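PDB 5C2V: hydrazine synthase gamma subunit from Candidatus Kuenenia stuttgartiensis, which catalyses the three-electron reduction of nitric oxide to hydroxylamine, the first half-reaction of hydrazine synthesis in the hydrazine synthase complex. Local coordinates for the interface of chains B and A. Coordinates in Å, arbitrary orientation; residue numbers count along the deposited sequence, not the author numbering. Chains: chain A, Hydrazine synthase gamma subunit; chain B, Hydrazine synthase alpha subunit.

The interface of chains B and A. Residues chain B 573, 577-578; chain A 79, 86, 88, 248.
B:Tyr578 and A:Trp88 make a hydrogen bond across this patch between the alpha and gamma subunits of hydrazine synthase. The indole NE1 of A:Trp88 donates to the phenol oxygen OH of B:Tyr578 at 2.9 Å; the oxygen lies almost in the indole plane, at the ring edge, and the bond is bent (144° at H). The two side chains cross at about a right angle. Within chain B, imidazole NE2 of B:His573 and OH of B:Tyr578 form a nearly straight hydrogen bond of 2.8 Å, its direction undecided, with NE2 at the edge of the phenol ring and in its plane. Two bonds thus grip the phenol oxygen, and B:His573, which hardly touches chain A itself, probably helps to hold the hydroxyl in place. Within chain A, the carboxylate oxygen OD2 of A:Asp79 accepts the backbone N-H of A:Gly86 (3.1 Å) from above the carboxylate plane, which probably helps to hold the loop's shape.

Apolar contacts flank the phenol. The methyl CD1 of A:Ile248 lies 3.5 Å from CZ of B:Tyr578; with CG1 placed between its backbone N and carbonyl carbon (chi1 66°), the longer branch of the isoleucine reaches the hydroxyl end of the ring. On the opposite face, toward the CD1/CE1 edge, lies CA of A:Gly86, 3.6 Å from CD1 of B:Tyr578, so the ring is held between two gamma loops. Beside them, CD2 of B:Leu577 touches the benzo part of A:Trp88 at CZ2 (3.9 Å).

CD1 of B:Leu577 makes a van der Waals contact with a polar atom, OD2 of A:Asp79, at 3.5 Å.

B:Leu577 and B:Tyr578 belong to the 3-10 helix 575-579, whereas the gamma residues lie in loops, A:Asp79 and A:Gly86 within the segment that binds a calcium ion.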
ATOM      1  N   HIS B 573     -32.445   8.663 -15.895  1.00 48.62           N
ATOM      2  CA  HIS B 573     -33.356   9.762 -16.145  1.00 33.90           C
ATOM      3  C   HIS B 573     -33.368  10.627 -14.894  1.00 39.57           C
ATOM      4  O   HIS B 573     -33.936  10.248 -13.870  1.00 39.59           O
ATOM      5  CB  HIS B 573     -34.749   9.230 -16.482  1.00 44.56           C
ATOM      6  CG  HIS B 573     -35.663  10.248 -17.087  1.00 61.32           C
ATOM      7  ND1 HIS B 573     -36.959   9.955 -17.453  1.00 43.37           N
ATOM      8  CD2 HIS B 573     -35.471  11.552 -17.398  1.00 48.47           C
ATOM      9  CE1 HIS B 573     -37.527  11.035 -17.959  1.00 50.77           C
ATOM     10  NE2 HIS B 573     -36.645  12.018 -17.937  1.00 52.83           N
ATOM     11  N   LEU B 577     -31.468  17.179 -15.057  1.00 40.25           N
ATOM     12  CA  LEU B 577     -31.459  17.399 -16.500  1.00 44.29           C
ATOM     13  C   LEU B 577     -32.412  18.518 -16.910  1.00 44.30           C
ATOM     14  O   LEU B 577     -32.129  19.285 -17.832  1.00 40.93           O
ATOM     15  CB  LEU B 577     -31.825  16.108 -17.236  1.00 30.42           C
ATOM     16  CG  LEU B 577     -32.017  16.226 -18.749  1.00 39.90           C
ATOM     17  CD1 LEU B 577     -30.739  16.706 -19.412  1.00 31.55           C
ATOM     18  CD2 LEU B 577     -32.476  14.905 -19.348  1.00 31.53           C
ATOM     19  N   TYR B 578     -33.539  18.611 -16.214  1.00 40.18           N
ATOM     20  CA  TYR B 578     -34.556  19.601 -16.533  1.00 46.03           C
ATOM     21  C   TYR B 578     -34.281  20.933 -15.841  1.00 50.70           C
ATOM     22  O   TYR B 578     -34.937  21.934 -16.123  1.00 54.31           O
ATOM     23  CB  TYR B 578     -35.940  19.075 -16.153  1.00 43.36           C
ATOM     24  CG  TYR B 578     -36.336  17.832 -16.921  1.00 42.35           C
ATOM     25  CD1 TYR B 578     -36.978  17.927 -18.148  1.00 48.35           C
ATOM     26  CD2 TYR B 578     -36.056  16.565 -16.424  1.00 46.99           C
ATOM     27  CE1 TYR B 578     -37.337  16.795 -18.857  1.00 49.66           C
ATOM     28  CE2 TYR B 578     -36.411  15.427 -17.125  1.00 48.18           C
ATOM     29  CZ  TYR B 578     -37.052  15.549 -18.342  1.00 57.55           C
ATOM     30  OH  TYR B 578     -37.407  14.420 -19.045  1.00 53.27           O
TER
ATOM     31  N   ASP A  79     -32.126  13.492 -26.509  1.00 30.41           N
ATOM     32  CA  ASP A  79     -32.049  14.872 -26.057  1.00 31.89           C
ATOM     33  C   ASP A  79     -30.796  15.533 -26.638  1.00 33.99           C
ATOM     34  O   ASP A  79     -29.683  15.319 -26.161  1.00 50.87           O
ATOM     35  CB  ASP A  79     -32.044  14.929 -24.526  1.00 31.73           C
ATOM     36  CG  ASP A  79     -32.061  16.343 -23.994  1.00 40.16           C
ATOM     37  OD1 ASP A  79     -32.297  17.269 -24.791  1.00 63.45           O
ATOM     38  OD2 ASP A  79     -31.855  16.529 -22.775  1.00 49.58           O
ATOM     39  N   GLY A  86     -33.663  18.695 -21.582  1.00 32.55           N
ATOM     40  CA  GLY A  86     -34.983  18.341 -21.096  1.00 36.94           C
ATOM     41  C   GLY A  86     -36.019  18.480 -22.194  1.00 48.89           C
ATOM     42  O   GLY A  86     -37.198  18.191 -21.995  1.00 43.21           O
ATOM     43  N   TRP A  88     -37.093  16.961 -25.591  1.00 34.40           N
ATOM     44  CA  TRP A  88     -36.881  15.699 -26.295  1.00 38.69           C
ATOM     45  C   TRP A  88     -37.280  15.745 -27.767  1.00 45.74           C
ATOM     46  O   TRP A  88     -38.258  16.397 -28.132  1.00 54.70           O
ATOM     47  CB  TRP A  88     -37.655  14.579 -25.597  1.00 39.34           C
ATOM     48  CG  TRP A  88     -37.293  14.422 -24.158  1.00 48.00           C
ATOM     49  CD1 TRP A  88     -37.940  14.960 -23.083  1.00 44.14           C
ATOM     50  CD2 TRP A  88     -36.188  13.682 -23.632  1.00 32.16           C
ATOM     51  NE1 TRP A  88     -37.307  14.596 -21.919  1.00 50.36           N
ATOM     52  CE2 TRP A  88     -36.228  13.812 -22.229  1.00 44.67           C
ATOM     53  CE3 TRP A  88     -35.169  12.920 -24.211  1.00 40.60           C
ATOM     54  CZ2 TRP A  88     -35.288  13.206 -21.398  1.00 37.34           C
ATOM     55  CZ3 TRP A  88     -34.237  12.321 -23.385  1.00 55.93           C
ATOM     56  CH2 TRP A  88     -34.303  12.468 -21.993  1.00 39.55           C
ATOM     57  N   ILE A 248     -42.933  13.572 -19.989  1.00 40.24           N
ATOM     58  CA  ILE A 248     -42.664  14.955 -19.595  1.00 49.27           C
ATOM     59  C   ILE A 248     -41.685  15.622 -20.558  1.00 41.57           C
ATOM     60  O   ILE A 248     -41.073  14.954 -21.392  1.00 51.99           O
ATOM     61  CB  ILE A 248     -42.082  15.053 -18.168  1.00 51.90           C
ATOM     62  CG1 ILE A 248     -40.694  14.412 -18.110  1.00 49.05           C
ATOM     63  CG2 ILE A 248     -43.024  14.421 -17.151  1.00 63.11           C
ATOM     64  CD1 ILE A 248     -40.019  14.540 -16.761  1.00 55.62           C
TER